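Local atomic coordinates of STM4351 (Salmonella enterica, PDB entry 2Y7I), a protein that binds arginine with high specificity as a periplasmic solute-binding protein of family 3, probably to deliver it for uptake into the cell. Residues A[10-14]-A[50-54]; A[17-21]-A[69-73]; A[61-67]-A[193-197]; A[117-123]-A[140-144]. All coordinates share one frame. Numbering follows the deposited sequence.

Interaction 1 of 4, residues A[10-14]-A[50-54]; sequences FGTSA and TNQSF. With ARG (arginine), chain C.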
loop_
_atom_site.group_PDB
_atom_site.type_symbol
_atom_site.label_atom_id
_atom_site.label_comp_id
_atom_site.label_asym_id
_atom_site.label_seq_id
_atom_site.Cartn_x
_atom_site.Cartn_y
_atom_site.Cartn_z
ATOM N N PHE A 10 -11.894 17.077 -7.026
ATOM C CA PHE A 10 -10.540 17.248 -6.508
ATOM C C PHE A 10 -9.907 18.485 -7.105
ATOM O O PHE A 10 -10.077 18.762 -8.290
ATOM C CB PHE A 10 -9.655 16.068 -6.898
ATOM C CG PHE A 10 -9.836 14.850 -6.044
ATOM C CD1 PHE A 10 -10.825 13.917 -6.348
ATOM C CD2 PHE A 10 -8.991 14.611 -4.958
ATOM C CE1 PHE A 10 -10.980 12.758 -5.560
ATOM C CE2 PHE A 10 -9.143 13.457 -4.160
ATOM C CZ PHE A 10 -10.139 12.536 -4.464
ATOM N N GLY A 11 -9.173 19.219 -6.276
ATOM C CA GLY A 11 -8.310 20.293 -6.747
ATOM C C GLY A 11 -6.890 19.770 -6.734
ATOM O O GLY A 11 -6.508 19.020 -5.828
ATOM N N THR A 12 -6.116 20.156 -7.745
ATOM C CA THR A 12 -4.703 19.803 -7.842
ATOM C C THR A 12 -3.933 20.884 -8.617
ATOM O O THR A 12 -4.527 21.815 -9.181
ATOM C CB THR A 12 -4.483 18.408 -8.507
ATOM O OG1 THR A 12 -3.159 17.946 -8.217
ATOM C CG2 THR A 12 -4.672 18.471 -10.017
ATOM N N SER A 13 -2.612 20.752 -8.630
ATOM C CA SER A 13 -1.742 21.608 -9.424
ATOM C C SER A 13 -0.879 20.721 -10.299
ATOM O O SER A 13 0.116 20.152 -9.832
ATOM C CB SER A 13 -0.849 22.464 -8.532
ATOM O OG SER A 13 -0.114 23.372 -9.332
ATOM N N ALA A 14 -1.278 20.606 -11.564
ATOM C CA ALA A 14 -0.685 19.659 -12.508
ATOM C C ALA A 14 0.602 20.182 -13.157
ATOM O O ALA A 14 0.732 20.192 -14.380
ATOM C CB ALA A 14 -1.715 19.280 -13.569
ATOM N N THR A 50 -9.767 19.829 -10.860
ATOM C CA THR A 50 -9.563 21.234 -11.204
ATOM C C THR A 50 -8.081 21.531 -10.997
ATOM O O THR A 50 -7.532 21.239 -9.929
ATOM C CB THR A 50 -10.441 22.157 -10.338
ATOM O OG1 THR A 50 -11.810 21.788 -10.512
ATOM C CG2 THR A 50 -10.267 23.638 -10.727
ATOM N N ASN A 51 -7.447 22.080 -12.031
ATOM C CA ASN A 51 -6.023 22.380 -12.044
ATOM C C ASN A 51 -5.791 23.882 -11.832
ATOM O O ASN A 51 -6.243 24.706 -12.625
ATOM C CB ASN A 51 -5.430 21.895 -13.380
ATOM C CG ASN A 51 -3.984 22.320 -13.597
ATOM O OD1 ASN A 51 -3.564 22.516 -14.737
ATOM N ND2 ASN A 51 -3.220 22.451 -12.528
ATOM N N GLN A 52 -5.119 24.230 -10.736
ATOM C CA GLN A 52 -4.849 25.639 -10.388
ATOM C C GLN A 52 -3.549 25.692 -9.576
ATOM O O GLN A 52 -2.998 24.643 -9.232
ATOM C CB GLN A 52 -6.029 26.264 -9.633
ATOM C CG GLN A 52 -6.351 25.620 -8.281
ATOM C CD GLN A 52 -7.613 26.192 -7.635
ATOM O OE1 GLN A 52 -8.717 26.068 -8.172
ATOM N NE2 GLN A 52 -7.453 26.816 -6.469
ATOM N N SER A 53 -3.051 26.890 -9.281
ATOM C CA SER A 53 -1.747 27.020 -8.613
ATOM C C SER A 53 -1.725 26.298 -7.260
ATOM O O SER A 53 -2.731 26.283 -6.538
ATOM C CB SER A 53 -1.345 28.498 -8.469
ATOM O OG SER A 53 -2.280 29.234 -7.686
ATOM N N PHE A 54 -0.588 25.699 -6.921
ATOM C CA PHE A 54 -0.470 24.898 -5.689
ATOM C C PHE A 54 -0.838 25.696 -4.442
ATOM O O PHE A 54 -1.530 25.184 -3.550
ATOM C CB PHE A 54 0.952 24.337 -5.525
ATOM C CG PHE A 54 1.134 23.502 -4.267
ATOM C CD1 PHE A 54 0.761 22.160 -4.250
ATOM C CD2 PHE A 54 1.670 24.068 -3.101
ATOM C CE1 PHE A 54 0.931 21.383 -3.095
ATOM C CE2 PHE A 54 1.844 23.298 -1.941
ATOM C CZ PHE A 54 1.459 21.963 -1.938
HETATM N N ARG C . 5.755 18.140 -1.594
HETATM C CA ARG C . 5.901 19.629 -1.598
HETATM C C ARG C . 4.940 20.244 -0.588
HETATM O O ARG C . 4.879 21.464 -0.457
HETATM C CB ARG C . 5.640 20.211 -3.004
HETATM C CG ARG C . 4.285 19.803 -3.611
HETATM C CD ARG C . 3.998 20.512 -4.932
HETATM N NE ARG C . 2.885 19.855 -5.622
HETATM C CZ ARG C . 2.366 20.244 -6.785
HETATM N NH1 ARG C . 2.839 21.312 -7.431
HETATM N NH2 ARG C . 1.367 19.561 -7.304
HETATM O OXT ARG C . 4.188 19.527 0.100
HETATM O O HOH W 1 -12.735 19.427 -9.464
HETATM O O HOH W 2 1.443 25.535 -8.631
#

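Interaction 2 of 4, residues A[17-21]-A[69-73]; sequences APYEF and VIAGM. With ARG (arginine), chain C.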
loop_
_atom_site.group_PDB
_atom_site.type_symbol
_atom_site.label_atom_id
_atom_site.label_comp_id
_atom_site.label_asym_id
_atom_site.label_seq_id
_atom_site.Cartn_x
_atom_site.Cartn_y
_atom_site.Cartn_z
ATOM N N ALA A 17 5.034 16.458 -12.486
ATOM C CA ALA A 17 5.259 15.056 -12.851
ATOM C C ALA A 17 6.277 14.462 -11.888
ATOM O O ALA A 17 7.237 15.151 -11.533
ATOM C CB ALA A 17 5.781 14.947 -14.299
ATOM N N PRO A 18 6.092 13.188 -11.472
ATOM C CA PRO A 18 5.060 12.217 -11.875
ATOM C C PRO A 18 3.800 12.194 -10.997
ATOM O O PRO A 18 2.971 11.294 -11.156
ATOM C CB PRO A 18 5.789 10.879 -11.688
ATOM C CG PRO A 18 6.600 11.119 -10.439
ATOM C CD PRO A 18 7.049 12.579 -10.524
ATOM N N TYR A 19 3.684 13.124 -10.053
ATOM C CA TYR A 19 2.522 13.186 -9.161
ATOM C C TYR A 19 1.259 13.587 -9.948
ATOM O O TYR A 19 0.263 12.880 -9.930
ATOM C CB TYR A 19 2.784 14.175 -8.021
ATOM C CG TYR A 19 3.981 13.826 -7.152
ATOM C CD1 TYR A 19 3.866 12.899 -6.122
ATOM C CD2 TYR A 19 5.238 14.406 -7.382
ATOM C CE1 TYR A 19 4.960 12.564 -5.327
ATOM C CE2 TYR A 19 6.329 14.085 -6.590
ATOM C CZ TYR A 19 6.183 13.165 -5.573
ATOM O OH TYR A 19 7.254 12.832 -4.788
ATOM N N GLU A 20 1.330 14.723 -10.644
ATOM C CA GLU A 20 0.247 15.200 -11.507
ATOM C C GLU A 20 0.823 16.153 -12.526
ATOM O O GLU A 20 1.642 17.016 -12.192
ATOM C CB GLU A 20 -0.869 15.906 -10.722
ATOM C CG GLU A 20 -0.362 16.953 -9.720
ATOM C CD GLU A 20 -0.202 16.378 -8.340
ATOM O OE1 GLU A 20 -0.989 15.465 -8.016
ATOM O OE2 GLU A 20 0.698 16.825 -7.585
ATOM N N PHE A 21 0.401 15.965 -13.773
ATOM C CA PHE A 21 0.866 16.757 -14.893
ATOM C C PHE A 21 -0.100 16.600 -16.064
ATOM O O PHE A 21 -1.073 15.837 -15.986
ATOM C CB PHE A 21 2.311 16.385 -15.274
ATOM C CG PHE A 21 2.483 14.974 -15.790
ATOM C CD1 PHE A 21 2.573 13.897 -14.905
ATOM C CD2 PHE A 21 2.609 14.733 -17.158
ATOM C CE1 PHE A 21 2.764 12.602 -15.373
ATOM C CE2 PHE A 21 2.788 13.441 -17.639
ATOM C CZ PHE A 21 2.869 12.368 -16.737
ATOM N N VAL A 69 -8.374 17.770 -1.933
ATOM C CA VAL A 69 -7.162 18.184 -2.629
ATOM C C VAL A 69 -6.201 17.012 -2.609
ATOM O O VAL A 69 -5.984 16.389 -1.557
ATOM C CB VAL A 69 -6.518 19.435 -1.956
ATOM C CG1 VAL A 69 -5.064 19.608 -2.356
ATOM C CG2 VAL A 69 -7.306 20.693 -2.312
ATOM N N ILE A 70 -5.651 16.696 -3.779
ATOM C CA ILE A 70 -4.525 15.775 -3.876
ATOM C C ILE A 70 -3.483 16.418 -4.797
ATOM O O ILE A 70 -3.804 16.810 -5.932
ATOM C CB ILE A 70 -4.975 14.344 -4.315
ATOM C CG1 ILE A 70 -3.874 13.309 -4.038
ATOM C CG2 ILE A 70 -5.458 14.310 -5.792
ATOM C CD1 ILE A 70 -4.288 11.843 -4.342
ATOM N N ALA A 71 -2.257 16.587 -4.298
ATOM C CA ALA A 71 -1.244 17.348 -5.049
ATOM C C ALA A 71 0.188 17.167 -4.557
ATOM O O ALA A 71 0.926 18.144 -4.400
ATOM C CB ALA A 71 -1.611 18.850 -5.064
ATOM N N GLY A 72 0.585 15.918 -4.310
ATOM C CA GLY A 72 1.899 15.636 -3.749
ATOM C C GLY A 72 2.128 16.436 -2.477
ATOM O O GLY A 72 3.238 16.879 -2.217
ATOM N N MET A 73 1.076 16.579 -1.671
ATOM C CA MET A 73 1.065 17.534 -0.559
ATOM C C MET A 73 1.429 16.893 0.782
ATOM O O MET A 73 0.666 16.075 1.310
ATOM C CB MET A 73 -0.320 18.203 -0.466
ATOM C CG MET A 73 -0.478 19.206 0.696
ATOM S SD MET A 73 -2.104 20.005 0.782
ATOM C CE MET A 73 -1.957 21.169 -0.605
HETATM N N ARG C . 5.755 18.140 -1.594
HETATM C CA ARG C . 5.901 19.629 -1.598
HETATM C C ARG C . 4.940 20.244 -0.588
HETATM O O ARG C . 4.879 21.464 -0.457
HETATM C CB ARG C . 5.640 20.211 -3.004
HETATM C CG ARG C . 4.285 19.803 -3.611
HETATM C CD ARG C . 3.998 20.512 -4.932
HETATM N NE ARG C . 2.885 19.855 -5.622
HETATM C CZ ARG C . 2.366 20.244 -6.785
HETATM N NH1 ARG C . 2.839 21.312 -7.431
HETATM N NH2 ARG C . 1.367 19.561 -7.304
HETATM O OXT ARG C . 4.188 19.527 0.100
#

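Interaction 3 of 4, residues A[61-67]-A[193-197]; sequences LRFKKFD and IAVRK. With ZN (zinc ion), chain E.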
loop_
_atom_site.group_PDB
_atom_site.type_symbol
_atom_site.label_atom_id
_atom_site.label_comp_id
_atom_site.label_asym_id
_atom_site.label_seq_id
_atom_site.Cartn_x
_atom_site.Cartn_y
_atom_site.Cartn_z
ATOM N N LEU A 61 -10.093 25.047 -1.148
ATOM C CA LEU A 61 -10.716 23.952 -0.398
ATOM C C LEU A 61 -11.558 24.496 0.754
ATOM O O LEU A 61 -12.723 24.099 0.938
ATOM C CB LEU A 61 -9.635 22.991 0.138
ATOM C CG LEU A 61 -10.064 21.765 0.961
ATOM C CD1 LEU A 61 -11.073 20.870 0.212
ATOM C CD2 LEU A 61 -8.843 20.963 1.372
ATOM N N ARG A 62 -10.975 25.416 1.517
ATOM C CA ARG A 62 -11.674 26.054 2.638
ATOM C C ARG A 62 -12.889 26.865 2.169
ATOM O O ARG A 62 -13.906 26.917 2.854
ATOM C CB ARG A 62 -10.713 26.932 3.451
ATOM C CG ARG A 62 -9.651 26.139 4.218
ATOM C CD ARG A 62 -8.560 27.027 4.820
ATOM N NE ARG A 62 -9.065 27.977 5.816
ATOM C CZ ARG A 62 -9.294 27.694 7.100
ATOM N NH1 ARG A 62 -9.074 26.476 7.578
ATOM N NH2 ARG A 62 -9.748 28.633 7.916
ATOM N N PHE A 63 -12.772 27.458 0.981
ATOM C CA PHE A 63 -13.853 28.214 0.351
ATOM C C PHE A 63 -14.891 27.304 -0.344
ATOM O O PHE A 63 -15.810 27.793 -0.996
ATOM C CB PHE A 63 -13.242 29.234 -0.630
ATOM C CG PHE A 63 -14.204 30.285 -1.110
ATOM C CD1 PHE A 63 -14.742 31.225 -0.225
ATOM C CD2 PHE A 63 -14.556 30.358 -2.462
ATOM C CE1 PHE A 63 -15.643 32.213 -0.675
ATOM C CE2 PHE A 63 -15.446 31.341 -2.926
ATOM C CZ PHE A 63 -15.990 32.271 -2.029
ATOM N N LYS A 64 -14.736 25.987 -0.195
ATOM C CA LYS A 64 -15.682 24.985 -0.733
ATOM C C LYS A 64 -15.720 24.849 -2.254
ATOM O O LYS A 64 -16.713 24.374 -2.808
ATOM C CB LYS A 64 -17.109 25.209 -0.210
ATOM C CG LYS A 64 -17.268 24.974 1.266
ATOM C CD LYS A 64 -18.725 24.792 1.642
ATOM C CE LYS A 64 -18.861 24.616 3.142
ATOM N NZ LYS A 64 -18.215 25.746 3.870
ATOM N N LYS A 65 -14.649 25.265 -2.926
ATOM C CA LYS A 65 -14.571 25.171 -4.382
ATOM C C LYS A 65 -14.470 23.712 -4.855
ATOM O O LYS A 65 -14.880 23.381 -5.967
ATOM C CB LYS A 65 -13.395 26.002 -4.905
ATOM C CG LYS A 65 -13.290 26.057 -6.413
ATOM C CD LYS A 65 -12.026 26.774 -6.863
ATOM C CE LYS A 65 -12.048 26.993 -8.362
ATOM N NZ LYS A 65 -10.797 27.648 -8.794
ATOM N N PHE A 66 -13.912 22.851 -4.010
ATOM C CA PHE A 66 -13.907 21.415 -4.260
ATOM C C PHE A 66 -13.986 20.624 -2.957
ATOM O O PHE A 66 -13.907 21.193 -1.872
ATOM C CB PHE A 66 -12.726 20.963 -5.149
ATOM C CG PHE A 66 -11.538 21.895 -5.155
ATOM C CD1 PHE A 66 -10.680 21.972 -4.059
ATOM C CD2 PHE A 66 -11.253 22.661 -6.281
ATOM C CE1 PHE A 66 -9.569 22.817 -4.077
ATOM C CE2 PHE A 66 -10.143 23.513 -6.311
ATOM C CZ PHE A 66 -9.304 23.591 -5.208
ATOM N N ASP A 67 -14.161 19.313 -3.078
ATOM C CA ASP A 67 -14.349 18.444 -1.924
ATOM C C ASP A 67 -13.037 18.028 -1.283
ATOM O O ASP A 67 -12.975 17.815 -0.077
ATOM C CB ASP A 67 -15.110 17.191 -2.346
ATOM C CG ASP A 67 -16.435 17.514 -2.963
ATOM O OD1 ASP A 67 -17.254 18.168 -2.281
ATOM O OD2 ASP A 67 -16.642 17.147 -4.141
ATOM N N ILE A 193 -4.395 13.252 1.398
ATOM C CA ILE A 193 -5.521 13.866 0.706
ATOM C C ILE A 193 -6.184 14.813 1.700
ATOM O O ILE A 193 -6.506 14.405 2.808
ATOM C CB ILE A 193 -6.531 12.805 0.204
ATOM C CG1 ILE A 193 -5.900 11.973 -0.922
ATOM C CG2 ILE A 193 -7.812 13.488 -0.295
ATOM C CD1 ILE A 193 -6.763 10.805 -1.415
ATOM N N ALA A 194 -6.379 16.071 1.303
ATOM C CA ALA A 194 -6.934 17.086 2.205
ATOM C C ALA A 194 -8.419 17.314 1.961
ATOM O O ALA A 194 -8.884 17.323 0.822
ATOM C CB ALA A 194 -6.164 18.395 2.086
ATOM N N VAL A 195 -9.155 17.464 3.053
ATOM C CA VAL A 195 -10.557 17.877 3.009
ATOM C C VAL A 195 -10.728 18.998 4.028
ATOM O O VAL A 195 -9.844 19.206 4.865
ATOM C CB VAL A 195 -11.534 16.690 3.269
ATOM C CG1 VAL A 195 -11.081 15.442 2.493
ATOM C CG2 VAL A 195 -11.650 16.364 4.759
ATOM N N ARG A 196 -11.841 19.724 3.948
ATOM C CA ARG A 196 -12.166 20.755 4.933
ATOM C C ARG A 196 -12.288 20.187 6.343
ATOM O O ARG A 196 -12.688 19.034 6.528
ATOM C CB ARG A 196 -13.482 21.441 4.574
ATOM C CG ARG A 196 -13.331 22.569 3.600
ATOM C CD ARG A 196 -14.671 23.273 3.360
ATOM N NE ARG A 196 -15.739 22.366 2.921
ATOM C CZ ARG A 196 -15.778 21.714 1.753
ATOM N NH1 ARG A 196 -14.784 21.819 0.863
ATOM N NH2 ARG A 196 -16.816 20.929 1.484
ATOM N N LYS A 197 -11.986 21.023 7.331
ATOM C CA LYS A 197 -12.007 20.621 8.742
ATOM C C LYS A 197 -13.281 19.958 9.271
ATOM O O LYS A 197 -13.208 19.037 10.088
ATOM C CB LYS A 197 -11.651 21.815 9.629
ATOM C CG LYS A 197 -10.166 22.087 9.716
ATOM C CD LYS A 197 -9.469 20.979 10.474
ATOM C CE LYS A 197 -8.196 21.480 11.115
ATOM N NZ LYS A 197 -7.462 20.323 11.685
HETATM ZN ZN ZN E . -18.129 18.248 -5.045
HETATM O O HOH W 3 -13.967 19.107 2.046
HETATM O O HOH W 4 -17.543 20.316 -4.890
#

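Interaction 4 of 4, residues A[117-123]-A[140-144]; sequences LENGTTH and DSYLN. With ZN (zinc ion), chain D; ARG (arginine), chain C.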
loop_
_atom_site.group_PDB
_atom_site.type_symbol
_atom_site.label_atom_id
_atom_site.label_comp_id
_atom_site.label_asym_id
_atom_site.label_seq_id
_atom_site.Cartn_x
_atom_site.Cartn_y
_atom_site.Cartn_z
ATOM N N LEU A 117 11.649 27.912 -6.703
ATOM C CA LEU A 117 10.816 26.951 -5.982
ATOM C C LEU A 117 9.368 27.404 -6.082
ATOM O O LEU A 117 9.088 28.500 -6.569
ATOM C CB LEU A 117 11.261 26.812 -4.518
ATOM C CG LEU A 117 11.664 28.108 -3.792
ATOM C CD1 LEU A 117 10.454 28.933 -3.351
ATOM C CD2 LEU A 117 12.558 27.819 -2.605
ATOM N N GLU A 118 8.439 26.568 -5.631
ATOM C CA GLU A 118 7.015 26.884 -5.761
ATOM C C GLU A 118 6.465 27.560 -4.508
ATOM O O GLU A 118 6.796 27.156 -3.394
ATOM C CB GLU A 118 6.235 25.598 -6.018
ATOM C CG GLU A 118 4.942 25.731 -6.803
ATOM C CD GLU A 118 4.476 24.377 -7.329
ATOM O OE1 GLU A 118 4.506 23.432 -6.539
ATOM O OE2 GLU A 118 4.146 24.246 -8.532
ATOM N N ASN A 119 5.625 28.579 -4.707
ATOM C CA ASN A 119 4.912 29.253 -3.617
ATOM C C ASN A 119 4.086 28.253 -2.830
ATOM O O ASN A 119 3.464 27.379 -3.420
ATOM C CB ASN A 119 3.967 30.321 -4.177
ATOM C CG ASN A 119 4.650 31.644 -4.403
ATOM O OD1 ASN A 119 5.376 32.130 -3.535
ATOM N ND2 ASN A 119 4.414 32.246 -5.570
ATOM N N GLY A 120 4.066 28.392 -1.508
ATOM C CA GLY A 120 3.196 27.568 -0.652
ATOM C C GLY A 120 3.738 26.208 -0.234
ATOM O O GLY A 120 3.073 25.469 0.519
ATOM N N THR A 121 4.955 25.895 -0.678
ATOM C CA THR A 121 5.539 24.561 -0.463
ATOM C C THR A 121 6.412 24.440 0.786
ATOM O O THR A 121 6.872 25.441 1.351
ATOM C CB THR A 121 6.362 24.070 -1.697
ATOM O OG1 THR A 121 7.504 24.919 -1.900
ATOM C CG2 THR A 121 5.501 24.061 -2.936
ATOM N N THR A 122 6.650 23.192 1.183
ATOM C CA THR A 122 7.664 22.847 2.184
ATOM C C THR A 122 9.016 23.415 1.779
ATOM O O THR A 122 9.767 23.923 2.613
ATOM C CB THR A 122 7.811 21.319 2.280
ATOM O OG1 THR A 122 7.936 20.793 0.959
ATOM C CG2 THR A 122 6.570 20.701 2.924
ATOM N N HIS A 123 9.319 23.321 0.489
ATOM C CA HIS A 123 10.602 23.758 -0.034
ATOM C C HIS A 123 10.815 25.241 0.167
ATOM O O HIS A 123 11.918 25.669 0.522
ATOM C CB HIS A 123 10.719 23.385 -1.511
ATOM C CG HIS A 123 10.303 21.982 -1.793
ATOM N ND1 HIS A 123 10.907 20.896 -1.190
ATOM C CD2 HIS A 123 9.314 21.481 -2.572
ATOM C CE1 HIS A 123 10.324 19.785 -1.607
ATOM N NE2 HIS A 123 9.353 20.112 -2.441
ATOM N N ASP A 140 4.540 30.167 -9.252
ATOM C CA ASP A 140 3.339 29.333 -9.130
ATOM C C ASP A 140 3.343 28.094 -10.032
ATOM O O ASP A 140 2.305 27.455 -10.245
ATOM C CB ASP A 140 2.056 30.161 -9.302
ATOM C CG ASP A 140 1.647 30.841 -8.015
ATOM O OD1 ASP A 140 2.494 30.903 -7.100
ATOM O OD2 ASP A 140 0.502 31.312 -7.893
ATOM N N SER A 141 4.505 27.759 -10.581
ATOM C CA SER A 141 4.627 26.550 -11.394
ATOM C C SER A 141 6.081 26.167 -11.567
ATOM O O SER A 141 6.871 26.967 -12.076
ATOM C CB SER A 141 3.992 26.773 -12.771
ATOM O OG SER A 141 4.237 25.665 -13.620
ATOM N N TYR A 142 6.425 24.948 -11.143
ATOM C CA TYR A 142 7.762 24.408 -11.386
ATOM C C TYR A 142 8.154 24.498 -12.866
ATOM O O TYR A 142 9.328 24.671 -13.180
ATOM C CB TYR A 142 7.938 22.996 -10.764
ATOM C CG TYR A 142 8.330 23.071 -9.299
ATOM C CD1 TYR A 142 9.620 23.433 -8.927
ATOM C CD2 TYR A 142 7.405 22.806 -8.282
ATOM C CE1 TYR A 142 9.993 23.532 -7.578
ATOM C CE2 TYR A 142 7.768 22.889 -6.925
ATOM C CZ TYR A 142 9.069 23.260 -6.581
ATOM O OH TYR A 142 9.441 23.393 -5.244
ATOM N N LEU A 143 7.178 24.466 -13.774
ATOM C CA LEU A 143 7.481 24.593 -15.208
ATOM C C LEU A 143 8.154 25.934 -15.569
ATOM O O LEU A 143 9.111 25.981 -16.352
ATOM C CB LEU A 143 6.231 24.376 -16.085
ATOM C CG LEU A 143 5.251 23.213 -15.858
ATOM C CD1 LEU A 143 4.334 23.026 -17.082
ATOM C CD2 LEU A 143 5.933 21.892 -15.491
ATOM N N ASN A 144 7.654 27.025 -14.998
ATOM C CA ASN A 144 8.282 28.333 -15.201
ATOM C C ASN A 144 9.660 28.417 -14.544
ATOM O O ASN A 144 10.556 29.096 -15.043
ATOM C CB ASN A 144 7.387 29.432 -14.641
ATOM C CG ASN A 144 6.026 29.467 -15.311
ATOM O OD1 ASN A 144 5.003 29.299 -14.660
ATOM N ND2 ASN A 144 6.015 29.676 -16.620
HETATM ZN ZN ZN D . 0.055 32.040 -6.252
HETATM N N ARG C . 5.755 18.140 -1.594
HETATM C CA ARG C . 5.901 19.629 -1.598
HETATM C C ARG C . 4.940 20.244 -0.588
HETATM O O ARG C . 4.879 21.464 -0.457
HETATM C CB ARG C . 5.640 20.211 -3.004
HETATM C CG ARG C . 4.285 19.803 -3.611
HETATM C CD ARG C . 3.998 20.512 -4.932
HETATM N NE ARG C . 2.885 19.855 -5.622
HETATM C CZ ARG C . 2.366 20.244 -6.785
HETATM N NH1 ARG C . 2.839 21.312 -7.431
HETATM N NH2 ARG C . 1.367 19.561 -7.304
HETATM O OXT ARG C . 4.188 19.527 0.100
HETATM O O HOH W 2 1.443 25.535 -8.631
HETATM O O HOH W 5 2.053 27.756 -5.775
#

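Interaction 1 of 4, residues A[10-14]-A[50-54]
This is the carboxyl end of two neighbouring parallel strands, 7-12 and 46-51, in the sheet of one lobe of a periplasmic binding protein fold. The strand ends run into loops that reach the bound arginine. T50 pairs with G11. Its N donates to F10 O at 2.8 Å, and its O accepts from T12 N, also at 2.8 Å. One residue thus bonds to both neighbours of its partner, as parallel strands require. Water 1 adds a side bridge, joining F10 O at 3.0 Å to T50 OG1 at 2.7 Å. N51 pairs with T12, and its CA lies 3.3 Å from T12 O in a CA-H...O contact. The end of the N51 side chain comes near the loop at S13 and A14. Q52 N continues the pairing with a 2.9 Å bond to T12 O. The CA-to-CB bond of Q52 points away, and its amide is held by S56, S60 and K65. At S53 the second segment has left the sheet, and its hydroxyl bonds to D55, a zinc ligand. F54 then turns into the arginine pocket, with one face of its ring under CD of the ligand. Water 2 ties the two loops together, accepting from F54 N at 2.7 Å and lying 2.8 Å from S13 OG. The backbone of S13 also binds the ligand: arginine NH2 donates to S13 O at 2.9 Å.

Interaction 2 of 4, residues A[17-21]-A[69-73]
This is a buried loop-to-loop contact in the binding cleft of the periplasmic binding protein fold, its centre about 4 Å from the centre of the chain. The loop before strand 21-22 meets the loop after strand 68-69. Y19 and E20 form a classic beta bulge opposite Y16, and both CA-to-CB bonds point toward the other loop. The contact is small, 141 Å² in all, and rests on packing and on a shared ligand. Y19 CD1 sits 4.1 Å from G72 CA. A side chain on G72 would crowd the tyrosine ring, and the backbone there has positive phi. E20 OE2 lies 3.1 Å from A71 C and 3.4 Å from G72 N, but the angle to that N is poor. G72 N bonds instead to D32. The bound arginine joins the two loops. Its NH2 donates to E20 OE2 at 2.8 Å, so a carboxylate meets the positive guanidinium. The A71 carbonyl takes the adjacent edge, with NE donating to A71 O at 2.9 Å and NH2 more weakly at 3.3 Å. The other end of the ligand is held by the next residue: arginine N donates to G72 O at 2.9 Å.

Interaction 3 of 4, residues A[61-67]-A[193-197]
The guanidinium of R196 makes the two direct hydrogen bonds of this contact. NH1 donates to F66 O at 2.9 Å and to L61 O at 3.1 Å. Both carbonyls lie at the edge of the group, near its plane, so one nitrogen links the last helical turn to the loop that follows. L61 O also accepts from K64 N at 3.0 Å. K64 has positive phi and closes helix 57-62 with a Schellman motif. Water 3 gives a third link, donating to D67 O at 2.7 Å and accepting from R196 N at 2.9 Å. Over one face of the guanidinium lies the aliphatic part of K64, with CG 3.4 Å from R196 NE. The like charges of K64 and R196 are close, K64 NZ being 4.3 Å from R196 NE. Further in, L61 CD2 makes apolar packing on A194 CB at 3.8 Å. D67 O is in van der Waals contact with V195 CB at 3.8 Å. V195 turns its side chain to helix 200-214. At the outer end, D67 OD2 binds a zinc ion at 2.1 Å, with water 4 at 2.2 Å and H9 completing the ligands seen. R196 thus grips a Schellman-capped helix end, and the segment it holds runs on to a surface zinc site of the solute-binding protein fold.

Interaction 4 of 4, residues A[117-123]-A[140-144]
Segment 117-123 leaves strand 114-118 through a type II beta turn, E118 to T121, and enters helix 122-130. Segment 140-144 leads into helix 142-150, with S141 as N-cap: its OG accepts from L143 N at 3.2 Å. The backbones come closest at E118 and D140, with CA atoms 5.6 Å apart. G120 has positive phi in the turn, and T121 OG1 donates to E118 O at 2.8 Å. N119 ND2 donates to D140 OD1 at 2.8 Å. Y142 lays its ring beside the strand, with CE2 3.2 Å from E118 CB. Its OH accepts a weak bond from E118 N at 3.4 Å and also bonds to F158. Water 2 links E118 OE2, weakly, to D140 O. The two carboxylates have different tasks. E118 OE1 accepts from arginine NH1 at 2.8 Å, while D140 OD2 binds zinc at 1.9 Å, together with D55. At the start of helix 122-130, T122 N donates to arginine O at 3.0 Å. Segment 117-123 therefore binds the guanidinium and the carboxylate of arginine, while D140 serves the zinc.

In the fold
Interactions 1, 2 and 3 lie in one lobe, and interaction 4 lies in the other, on the five-stranded mixed sheet. Interaction 1 pairs strands 7-12 and 46-51. Interaction 2, its centre about 8 Å away, lies in the loops that leave strands 7-12 and 68-69. Their segments alternate along the chain. The centre of interaction 3 is about 12 Å from that of interaction 1, further from the cleft. A probable V69 N to A194 O hydrogen bond joins interactions 2 and 3. Interaction 4 falls in the chain between the two segments of interaction 3, though their centres are about 21 Å apart. Interactions 1, 2 and 4 all touch the arginine. F54 packs on N119 and G120, and D55 and D140 share a zinc, so the lobes meet around the ligand.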